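Local atomic coordinates of BH2414 protein (Bacillus halodurans, PDB entry 3ON1), a protein that is of unknown function but belongs to the ribosomal protein L7Ae/L30e/S12e/Gadd45 family, and so may bind RNA as many of its relatives do. Residues K5-L10 / G73-K78; N68-G73 / K78-V83. All coordinates share one frame; numbering follows the deposited sequence.

Contact 1: residues K5-L10 / G73-K78; sequences KWLSLL and GRAIGK
Ala75 sets its methyl against Leu7 and Leu10 where the first helix of this L7Ae/L30e-type alpha/beta fold meets the last turn of helix 69-75. That turn closes with a Schellman motif: Gly77, at positive phi, is the C-prime residue, with Lys78 N bonded to Gly73 O at 2.8 Å and Gly77 N to Arg74 O. Just before it, Ile76 leaves helical geometry and turns a methyl onto Leu10. Leu10 can be followed outward from its backbone. Its CB leads toward helix 69-75 and holds CG anti to the backbone N (chi1 -159°). CG itself meets Ile76 CG2 at 3.9 Å, the two side chains crossing at a slant. Beyond CG it is the CD2 branch that turns to the methyl of Ala75, a looser 4.3 Å away, and also packs on Leu72, while Leu19 of strand 19-21 adjoins the same side chain. Leu7 closes on Ala75 more tightly, its CD2 lying 3.8 Å from Ala75 CB. With alanine as the spacer, the two backbones approach to 5.6 Å between Leu7 CA and Ala75 CA. A water bridges them, donating to Leu7 O at 3.1 Å and to Ala75 O at 2.9 Å.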
ATOM      1  N   LYS A   5       9.669   3.019  11.183  1.00 26.60           N
ATOM      2  CA  LYS A   5      10.261   3.740  10.061  1.00 24.75           C
ATOM      3  C   LYS A   5       9.352   3.714   8.828  1.00 23.08           C
ATOM      4  O   LYS A   5       9.216   4.724   8.128  1.00 22.27           O
ATOM      5  CB  LYS A   5      11.640   3.170   9.714  1.00 25.10           C
ATOM      6  CG  LYS A   5      12.737   3.509  10.717  1.00 26.77           C
ATOM      7  CD  LYS A   5      14.031   2.773  10.368  1.00 28.60           C
ATOM      8  CE  LYS A   5      15.164   3.102  11.337  1.00 30.48           C
ATOM      9  NZ  LYS A   5      15.672   4.502  11.212  1.00 32.57           N
ATOM     10  N   TRP A   6       8.725   2.570   8.557  1.00 21.48           N
ATOM     11  CA  TRP A   6       7.893   2.482   7.356  1.00 20.15           C
ATOM     12  C   TRP A   6       6.609   3.301   7.468  1.00 19.02           C
ATOM     13  O   TRP A   6       6.126   3.824   6.472  1.00 18.52           O
ATOM     14  CB  TRP A   6       7.633   1.038   6.904  1.00 20.51           C
ATOM     15  CG  TRP A   6       6.763   0.199   7.786  1.00 21.20           C
ATOM     16  CD1 TRP A   6       7.178  -0.650   8.767  1.00 23.00           C
ATOM     17  CD2 TRP A   6       5.333   0.087   7.736  1.00 21.30           C
ATOM     18  NE1 TRP A   6       6.097  -1.272   9.348  1.00 23.76           N
ATOM     19  CE2 TRP A   6       4.952  -0.839   8.732  1.00 22.42           C
ATOM     20  CE3 TRP A   6       4.338   0.679   6.945  1.00 21.12           C
ATOM     21  CZ2 TRP A   6       3.613  -1.181   8.969  1.00 22.22           C
ATOM     22  CZ3 TRP A   6       3.006   0.338   7.180  1.00 21.71           C
ATOM     23  CH2 TRP A   6       2.659  -0.583   8.188  1.00 21.15           C
ATOM     24  N   LEU A   7       6.074   3.431   8.678  1.00 18.24           N
ATOM     25  CA  LEU A   7       4.897   4.278   8.880  1.00 17.36           C
ATOM     26  C   LEU A   7       5.217   5.751   8.642  1.00 16.58           C
ATOM     27  O   LEU A   7       4.440   6.468   8.005  1.00 16.20           O
ATOM     28  CB  LEU A   7       4.310   4.070  10.280  1.00 17.84           C
ATOM     29  CG  LEU A   7       3.561   2.748  10.444  1.00 18.63           C
ATOM     30  CD1 LEU A   7       3.374   2.451  11.920  1.00 20.21           C
ATOM     31  CD2 LEU A   7       2.219   2.775   9.716  1.00 18.91           C
ATOM     32  N   SER A   8       6.360   6.190   9.162  0.50 16.26           N
ATOM     33  CA  SER A   8       6.830   7.558   8.967  0.50 15.89           C
ATOM     34  C   SER A   8       7.065   7.849   7.487  0.50 15.66           C
ATOM     35  O   SER A   8       6.653   8.890   6.979  0.50 15.52           O
ATOM     36  CB  SER A   8       8.115   7.800   9.761  0.50 16.06           C
ATOM     37  OG  SER A   8       8.632   9.091   9.490  0.50 16.71           O
ATOM     38  N   LEU A   9       7.716   6.912   6.799  1.00 15.57           N
ATOM     39  CA  LEU A   9       7.993   7.056   5.372  1.00 15.13           C
ATOM     40  C   LEU A   9       6.706   7.100   4.542  1.00 15.15           C
ATOM     41  O   LEU A   9       6.614   7.844   3.559  1.00 15.08           O
ATOM     42  CB  LEU A   9       8.918   5.941   4.880  1.00 15.29           C
ATOM     43  CG  LEU A   9       9.487   6.188   3.480  1.00 15.36           C
ATOM     44  CD1 LEU A   9      10.375   7.430   3.445  1.00 16.29           C
ATOM     45  CD2 LEU A   9      10.243   4.972   2.981  1.00 16.53           C
ATOM     46  N   LEU A  10       5.718   6.309   4.948  1.00 15.40           N
ATOM     47  CA  LEU A  10       4.401   6.319   4.306  1.00 15.48           C
ATOM     48  C   LEU A  10       3.766   7.715   4.394  1.00 15.58           C
ATOM     49  O   LEU A  10       3.161   8.193   3.430  1.00 15.21           O
ATOM     50  CB  LEU A  10       3.510   5.247   4.939  1.00 16.22           C
ATOM     51  CG  LEU A  10       2.292   4.697   4.197  1.00 17.11           C
ATOM     52  CD1 LEU A  10       2.645   4.170   2.807  1.00 17.41           C
ATOM     53  CD2 LEU A  10       1.654   3.601   5.035  1.00 18.40           C
ATOM     54  N   GLY A  73      -4.245   4.394   8.190  1.00 17.44           N
ATOM     55  CA  GLY A  73      -4.964   5.651   8.015  1.00 18.35           C
ATOM     56  C   GLY A  73      -4.233   6.806   8.672  1.00 18.84           C
ATOM     57  O   GLY A  73      -4.004   7.835   8.031  1.00 19.04           O
ATOM     58  N   ARG A  74      -3.875   6.631   9.948  0.50 18.95           N
ATOM     59  CA  ARG A  74      -3.159   7.653  10.730  0.50 19.28           C
ATOM     60  C   ARG A  74      -1.886   8.105  10.034  0.50 19.23           C
ATOM     61  O   ARG A  74      -1.631   9.309   9.905  0.50 19.21           O
ATOM     62  CB  ARG A  74      -2.812   7.139  12.136  0.50 19.41           C
ATOM     63  CG  ARG A  74      -1.998   8.134  12.977  0.50 20.57           C
ATOM     64  CD  ARG A  74      -1.322   7.473  14.180  0.50 21.22           C
ATOM     65  NE  ARG A  74      -0.421   8.389  14.883  0.50 23.39           N
ATOM     66  CZ  ARG A  74      -0.788   9.152  15.908  0.50 23.84           C
ATOM     67  NH1 ARG A  74      -2.037   9.104  16.343  0.50 24.29           N
ATOM     68  NH2 ARG A  74       0.085   9.962  16.497  0.50 24.32           N
ATOM     69  N   ALA A  75      -1.100   7.131   9.573  1.00 19.19           N
ATOM     70  CA  ALA A  75       0.189   7.399   8.929  1.00 19.20           C
ATOM     71  C   ALA A  75       0.047   8.370   7.762  1.00 19.39           C
ATOM     72  O   ALA A  75       0.951   9.159   7.496  1.00 19.22           O
ATOM     73  CB  ALA A  75       0.833   6.110   8.464  1.00 19.12           C
ATOM     74  N   ILE A  76      -1.094   8.322   7.081  1.00 19.86           N
ATOM     75  CA  ILE A  76      -1.317   9.180   5.913  1.00 20.44           C
ATOM     76  C   ILE A  76      -2.307  10.338   6.165  1.00 21.04           C
ATOM     77  O   ILE A  76      -2.787  10.981   5.223  1.00 21.59           O
ATOM     78  CB  ILE A  76      -1.672   8.348   4.642  1.00 20.40           C
ATOM     79  CG1 ILE A  76      -3.068   7.728   4.749  1.00 20.29           C
ATOM     80  CG2 ILE A  76      -0.620   7.264   4.412  1.00 20.65           C
ATOM     81  CD1 ILE A  76      -3.623   7.241   3.421  1.00 21.15           C
ATOM     82  N   GLY A  77      -2.583  10.604   7.441  1.00 21.23           N
ATOM     83  CA  GLY A  77      -3.425  11.735   7.854  1.00 21.78           C
ATOM     84  C   GLY A  77      -4.910  11.516   7.635  1.00 22.13           C
ATOM     85  O   GLY A  77      -5.671  12.470   7.471  1.00 22.42           O
ATOM     86  N   LYS A  78      -5.316  10.252   7.626  1.00 22.36           N
ATOM     87  CA  LYS A  78      -6.707   9.870   7.438  1.00 22.98           C
ATOM     88  C   LYS A  78      -7.125   9.037   8.645  1.00 22.93           C
ATOM     89  O   LYS A  78      -6.308   8.768   9.527  1.00 23.41           O
ATOM     90  CB  LYS A  78      -6.869   9.067   6.138  1.00 23.04           C
ATOM     91  CG  LYS A  78      -6.384   9.780   4.875  1.00 24.40           C
ATOM     92  CD  LYS A  78      -7.256  10.982   4.516  1.00 26.44           C
ATOM     93  CE  LYS A  78      -6.683  11.743   3.330  1.00 28.45           C
ATOM     94  NZ  LYS A  78      -7.536  12.903   2.940  1.00 29.37           N
TER
HETATM   95  O   HOH W   1       3.340   9.144   9.174  1.00 30.98           O

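Contact 2: residues N68-G73 / K78-V83; sequences NRQMLG and KHERVV
Arg69 and Gly73, one turn apart on helix 69-75, receive the returning chain 78-83, the connection that carries this L7Ae/L30e-type alpha/beta fold from the helix into strand 83-86. The tight part is backbone against backbone. Gly73 CA comes within 4.0 Å of Glu80 CA, and a beta carbon at Gly73 would run into His79 O and Glu80 N. Next to it Arg69 O takes two N-H groups from opposite faces of its carbonyl plane: the helical one of Gly73, and that of Arg81, whose N lies 3.1 Å from Arg69 O with an angle of 155° at the hydrogen. Leu72 CB rests on Arg81 O, and this leucine reaches inward to Trp6 of helix 5-15.

Toward solvent, where Gln70 and Glu80 are exposed, long polar side chains and a water carry the contact. With CG between the backbone N and the carbonyl carbon (chi1 67°), Arg69 runs alongside Val82, whose CG1 sits over one face of the guanidinium, 3.4 Å from Arg69 CZ. The Glu80 carboxylate stands almost perpendicular to that guanidinium and makes no direct salt bridge with it, Arg69 NH1 and Glu80 OE1 being 4.8 Å apart. Between the two groups, a water at the edge of the guanidinium, in its plane, accepts from Arg69 NH1 at 2.8 Å and donates to Glu80 OE1 at 2.7 Å. A leucine at Arg69 would probably leave Glu80 without its water-bridged positive partner and Val82 CG1 without the flat group it covers. Gln70 NE2 donates to the other carboxylate oxygen, Glu80 OE2, at 3.0 Å, coming from above the carboxylate plane.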
ATOM      1  N   ASN A  68      -2.644  -2.384  10.837  1.00 18.16           N
ATOM      2  CA  ASN A  68      -4.094  -2.453  10.854  1.00 17.29           C
ATOM      3  C   ASN A  68      -4.606  -1.186  10.183  1.00 16.64           C
ATOM      4  O   ASN A  68      -3.808  -0.302   9.845  1.00 16.93           O
ATOM      5  CB  ASN A  68      -4.629  -2.623  12.282  1.00 17.29           C
ATOM      6  CG  ASN A  68      -4.253  -1.476  13.187  1.00 17.71           C
ATOM      7  OD1 ASN A  68      -4.323  -0.316  12.790  1.00 18.30           O
ATOM      8  ND2 ASN A  68      -3.856  -1.789  14.417  1.00 19.99           N
ATOM      9  N   ARG A  69      -5.915  -1.088   9.976  1.00 15.75           N
ATOM     10  CA  ARG A  69      -6.450   0.034   9.206  1.00 15.52           C
ATOM     11  C   ARG A  69      -6.329   1.378   9.933  1.00 15.30           C
ATOM     12  O   ARG A  69      -6.239   2.422   9.290  1.00 15.10           O
ATOM     13  CB  ARG A  69      -7.879  -0.238   8.721  1.00 16.14           C
ATOM     14  CG  ARG A  69      -8.937  -0.332   9.811  1.00 16.55           C
ATOM     15  CD  ARG A  69     -10.289  -0.679   9.205  1.00 17.13           C
ATOM     16  NE  ARG A  69     -10.275  -2.027   8.640  1.00 19.02           N
ATOM     17  CZ  ARG A  69     -11.255  -2.560   7.916  1.00 20.34           C
ATOM     18  NH1 ARG A  69     -12.347  -1.860   7.624  1.00 21.75           N
ATOM     19  NH2 ARG A  69     -11.128  -3.795   7.460  1.00 21.51           N
ATOM     20  N   GLN A  70      -6.289   1.332  11.262  1.00 15.02           N
ATOM     21  CA  GLN A  70      -6.099   2.533  12.079  1.00 15.01           C
ATOM     22  C   GLN A  70      -4.693   3.108  11.914  1.00 15.64           C
ATOM     23  O   GLN A  70      -4.544   4.298  11.613  1.00 15.52           O
ATOM     24  CB  GLN A  70      -6.414   2.236  13.557  1.00 14.82           C
ATOM     25  CG  GLN A  70      -7.891   1.947  13.840  1.00 15.29           C
ATOM     26  CD  GLN A  70      -8.324   0.540  13.458  1.00 16.34           C
ATOM     27  OE1 GLN A  70      -7.518  -0.396  13.435  1.00 16.34           O
ATOM     28  NE2 GLN A  70      -9.608   0.384  13.159  1.00 16.98           N
HETATM   29  N   MSE A  71      -3.677   2.265  12.098  0.50 15.69           N
HETATM   30  CA  MSE A  71      -2.277   2.656  11.917  0.50 16.31           C
HETATM   31  C   MSE A  71      -2.003   3.182  10.507  0.50 16.39           C
HETATM   32  O   MSE A  71      -1.296   4.173  10.339  0.50 16.52           O
HETATM   33  CB  MSE A  71      -1.347   1.471  12.178  0.50 16.66           C
HETATM   34  CG  MSE A  71      -1.323   0.945  13.597  0.50 17.71           C
HETATM   35 SE   MSE A  71      -0.532  -0.848  13.611  0.50 20.35          SE
HETATM   36  CE  MSE A  71       1.020  -0.439  12.515  0.50 17.50           C
ATOM     37  N   LEU A  72      -2.554   2.508   9.499  1.00 16.47           N
ATOM     38  CA  LEU A  72      -2.335   2.912   8.100  1.00 16.66           C
ATOM     39  C   LEU A  72      -2.988   4.251   7.788  1.00 17.22           C
ATOM     40  O   LEU A  72      -2.366   5.135   7.197  1.00 17.30           O
ATOM     41  CB  LEU A  72      -2.839   1.836   7.137  1.00 16.66           C
ATOM     42  CG  LEU A  72      -2.004   0.567   7.002  1.00 16.31           C
ATOM     43  CD1 LEU A  72      -2.596  -0.301   5.902  1.00 17.49           C
ATOM     44  CD2 LEU A  72      -0.546   0.903   6.698  1.00 16.80           C
ATOM     45  N   GLY A  73      -4.245   4.394   8.190  1.00 17.44           N
ATOM     46  CA  GLY A  73      -4.964   5.651   8.015  1.00 18.35           C
ATOM     47  C   GLY A  73      -4.233   6.806   8.672  1.00 18.84           C
ATOM     48  O   GLY A  73      -4.004   7.835   8.031  1.00 19.04           O
ATOM     49  N   LYS A  78      -5.316  10.252   7.626  1.00 22.36           N
ATOM     50  CA  LYS A  78      -6.707   9.870   7.438  1.00 22.98           C
ATOM     51  C   LYS A  78      -7.125   9.037   8.645  1.00 22.93           C
ATOM     52  O   LYS A  78      -6.308   8.768   9.527  1.00 23.41           O
ATOM     53  CB  LYS A  78      -6.869   9.067   6.138  1.00 23.04           C
ATOM     54  CG  LYS A  78      -6.384   9.780   4.875  1.00 24.40           C
ATOM     55  CD  LYS A  78      -7.256  10.982   4.516  1.00 26.44           C
ATOM     56  CE  LYS A  78      -6.683  11.743   3.330  1.00 28.45           C
ATOM     57  NZ  LYS A  78      -7.536  12.903   2.940  1.00 29.37           N
ATOM     58  N   HIS A  79      -8.382   8.624   8.703  1.00 23.07           N
ATOM     59  CA  HIS A  79      -8.816   7.859   9.864  1.00 22.83           C
ATOM     60  C   HIS A  79      -8.431   6.390   9.747  1.00 22.02           C
ATOM     61  O   HIS A  79      -7.677   5.864  10.589  1.00 22.39           O
ATOM     62  CB  HIS A  79     -10.310   8.051  10.131  1.00 23.57           C
ATOM     63  CG  HIS A  79     -10.672   9.457  10.495  1.00 24.85           C
ATOM     64  ND1 HIS A  79     -11.785  10.094   9.994  1.00 25.86           N
ATOM     65  CD2 HIS A  79     -10.047  10.361  11.288  1.00 26.33           C
ATOM     66  CE1 HIS A  79     -11.842  11.323  10.477  1.00 26.37           C
ATOM     67  NE2 HIS A  79     -10.798  11.510  11.265  1.00 26.38           N
ATOM     68  N   GLU A  80      -8.939   5.744   8.698  1.00 20.66           N
ATOM     69  CA  GLU A  80      -8.668   4.329   8.434  1.00 19.38           C
ATOM     70  C   GLU A  80      -8.484   4.050   6.950  1.00 18.56           C
ATOM     71  O   GLU A  80      -9.265   4.530   6.123  1.00 18.79           O
ATOM     72  CB  GLU A  80      -9.815   3.466   8.957  1.00 19.49           C
ATOM     73  CG  GLU A  80     -10.021   3.566  10.456  1.00 19.97           C
ATOM     74  CD  GLU A  80     -11.185   2.740  10.949  1.00 21.14           C
ATOM     75  OE1 GLU A  80     -11.970   2.243  10.108  1.00 21.79           O
ATOM     76  OE2 GLU A  80     -11.324   2.603  12.184  1.00 22.11           O
ATOM     77  N   ARG A  81      -7.465   3.253   6.616  1.00 17.30           N
ATOM     78  CA  ARG A  81      -7.264   2.804   5.236  1.00 16.28           C
ATOM     79  C   ARG A  81      -6.922   1.322   5.203  1.00 15.36           C
ATOM     80  O   ARG A  81      -6.208   0.830   6.076  1.00 15.32           O
ATOM     81  CB  ARG A  81      -6.164   3.619   4.536  1.00 16.59           C
ATOM     82  CG  ARG A  81      -6.558   5.053   4.160  1.00 17.45           C
ATOM     83  CD  ARG A  81      -7.733   5.078   3.201  1.00 18.08           C
ATOM     84  NE  ARG A  81      -8.025   6.434   2.736  1.00 20.47           N
ATOM     85  CZ  ARG A  81      -8.846   7.281   3.351  1.00 21.04           C
ATOM     86  NH1 ARG A  81      -9.470   6.923   4.465  1.00 21.68           N
ATOM     87  NH2 ARG A  81      -9.046   8.489   2.845  1.00 22.09           N
ATOM     88  N   VAL A  82      -7.451   0.589   4.222  0.50 15.11           N
ATOM     89  CA  VAL A  82      -7.121  -0.839   4.090  0.50 14.90           C
ATOM     90  C   VAL A  82      -6.225  -1.166   2.895  0.50 14.65           C
ATOM     91  O   VAL A  82      -5.407  -2.084   2.968  0.50 14.78           O
ATOM     92  CB  VAL A  82      -8.372  -1.762   4.066  0.50 15.01           C
ATOM     93  CG1 VAL A  82      -8.921  -1.942   5.468  0.50 15.26           C
ATOM     94  CG2 VAL A  82      -9.434  -1.216   3.135  0.50 15.84           C
ATOM     95  N   VAL A  83      -6.378  -0.431   1.798  1.00 14.26           N
ATOM     96  CA  VAL A  83      -5.583  -0.716   0.598  1.00 14.08           C
ATOM     97  C   VAL A  83      -4.862   0.545   0.162  1.00 13.96           C
ATOM     98  O   VAL A  83      -5.497   1.557  -0.123  1.00 13.94           O
ATOM     99  CB  VAL A  83      -6.462  -1.226  -0.576  1.00 14.27           C
ATOM    100  CG1 VAL A  83      -5.587  -1.560  -1.787  1.00 14.38           C
ATOM    101  CG2 VAL A  83      -7.303  -2.423  -0.164  1.00 14.93           C
TER
HETATM  102  O   HOH W   2     -13.439   0.558   8.644  1.00 40.31           O

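In the fold
Helix 69-75 serves both contacts: contact 1 sets its last turn against helix 5-15, and contact 2 lays the chain that follows it back along its other flank. Their centres are 9 Å apart, and Gly73 and Lys78 belong to both, so the Schellman turn that ends the helix also starts the return toward strand 83-86. Side-chain packing joins the two directly. Leu72 CD2 lies 3.6 Å from Trp6 CZ3 and 3.9 Å from Leu10 CD2, while Ile76 CD1 packs 3.7 Å from CG, in the aliphatic part of Arg81. Arg81 also hydrogen-bonds through NE to Thr21 OG1, and Ile76 touches Thr21, so both contacts reach strand 19-21 at the sheet edge.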